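PDB 4OVJ: extracellular solute-binding protein family 1 from Alicyclobacillus acidocaldarius subsp. acidocaldarius, which probably binds an extracellular solute, perhaps a sugar, and delivers it to an ABC transporter for import, as related bacterial solute-binding proteins do. Local coordinates for residues L327-V330 with R331-V335. Numbering follows the deposited sequence. Where two conformers were deposited one is given.
Sequences LGLV and RGIPV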
# COMPACT_ATOMS: atom_id res chain seq x y z
N LEU A 327 10.83 -2.32 14.97
CA LEU A 327 10.34 -2.63 13.62
C LEU A 327 10.54 -1.49 12.65
O LEU A 327 10.77 -1.71 11.45
CB LEU A 327 8.86 -3.01 13.67
CG LEU A 327 8.57 -4.34 14.37
CD1 LEU A 327 7.08 -4.52 14.54
CD2 LEU A 327 9.16 -5.51 13.59
N GLY A 328 10.45 -0.27 13.17
CA GLY A 328 10.60 0.93 12.36
C GLY A 328 9.59 1.03 11.23
O GLY A 328 8.42 0.66 11.40
N LEU A 329 10.06 1.53 10.09
CA LEU A 329 9.22 1.76 8.92
C LEU A 329 9.56 0.77 7.80
O LEU A 329 9.13 0.93 6.67
CB LEU A 329 9.38 3.20 8.42
CG LEU A 329 8.49 4.23 9.12
CD1 LEU A 329 9.12 4.68 10.42
CD2 LEU A 329 8.24 5.42 8.21
N VAL A 330 10.29 -0.28 8.15
CA VAL A 330 10.81 -1.21 7.19
C VAL A 330 9.69 -1.86 6.34
O VAL A 330 9.79 -1.92 5.12
CB VAL A 330 11.69 -2.28 7.92
CG1 VAL A 330 12.20 -3.33 6.96
CG2 VAL A 330 12.85 -1.61 8.66
N ARG A 331 8.62 -2.29 6.99
CA ARG A 331 7.48 -2.92 6.29
C ARG A 331 6.43 -1.92 5.79
O ARG A 331 5.51 -2.29 5.04
CB ARG A 331 6.79 -3.90 7.22
CG ARG A 331 7.61 -5.14 7.53
CD ARG A 331 6.90 -5.91 8.62
NE ARG A 331 7.39 -7.28 8.79
CZ ARG A 331 8.46 -7.63 9.49
NH1 ARG A 331 9.23 -6.73 10.10
NH2 ARG A 331 8.78 -8.91 9.59
N GLY A 332 6.55 -0.68 6.21
CA GLY A 332 5.57 0.35 5.93
C GLY A 332 5.27 1.18 7.17
O GLY A 332 5.99 1.13 8.17
N ILE A 333 4.19 1.95 7.10
CA ILE A 333 3.76 2.78 8.20
C ILE A 333 3.12 1.91 9.28
O ILE A 333 2.33 1.02 8.96
CB ILE A 333 2.74 3.82 7.72
CG1 ILE A 333 3.41 4.72 6.69
CG2 ILE A 333 2.22 4.65 8.88
CD1 ILE A 333 4.75 5.21 7.16
N PRO A 334 3.45 2.14 10.56
CA PRO A 334 2.85 1.33 11.61
C PRO A 334 1.33 1.34 11.58
O PRO A 334 0.70 2.38 11.38
CB PRO A 334 3.36 1.97 12.89
CG PRO A 334 4.66 2.57 12.50
CD PRO A 334 4.47 3.05 11.10
N VAL A 335 0.75 0.16 11.78
CA VAL A 335 -0.69 0.02 11.69
C VAL A 335 -1.44 0.64 12.88
O VAL A 335 -2.57 1.08 12.75
CB VAL A 335 -1.06 -1.47 11.52
CG1 VAL A 335 -0.69 -2.28 12.75
CG2 VAL A 335 -2.53 -1.60 11.19
O HOH W 1 9.10 -3.73 10.16
O HOH W 2 7.20 -1.02 9.54
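Gly332 N donates to Leu329 O at 3.1 Å, the one direct hydrogen bond between residues 327-330 and 331-335; the donor stands well above the carbonyl plane, and the N-H...O angle is 140°. Close packing gathers here: Leu329 CA reaches Gly332 O at 3.4 Å in a CA-H...O contact, and in the Ile333 conformer given, one of two, Leu329 CD2 lies 3.7 Å from Ile333 CD1, the side chains side by side. Their apolar branches suit a place where both also meet Glu355 of helix 350-365. Glycines suit the bends: Gly328 leaves the helix with positive phi in a type II' turn from Leu327 to Val330, and Gly332, with phi 136°, adopts a backbone shape easy only without a side chain.

Around two ordered waters the contact is looser, bridged rather than packed directly. One is gripped by three backbone groups, donating to Gly328 O and Gly332 O and accepting from Arg331 N. A second joins Leu327 O to Arg331 NH1, lying in the guanidinium plane at its edge. Extended from CG to NE, the arginine chain carries Arg331 NH1 to 3.7 Å from Leu327 CD2. Its length and several N-H groups suit it to tie distant parts together: NE bonds Gln296, and NH2 bonds Gln86 and Thr41.

The loop thus links helix 321-327 to strand 333-334, where Ile333 pairs with Leu136 of strand 128-144; Val330 packs on helix 35-51.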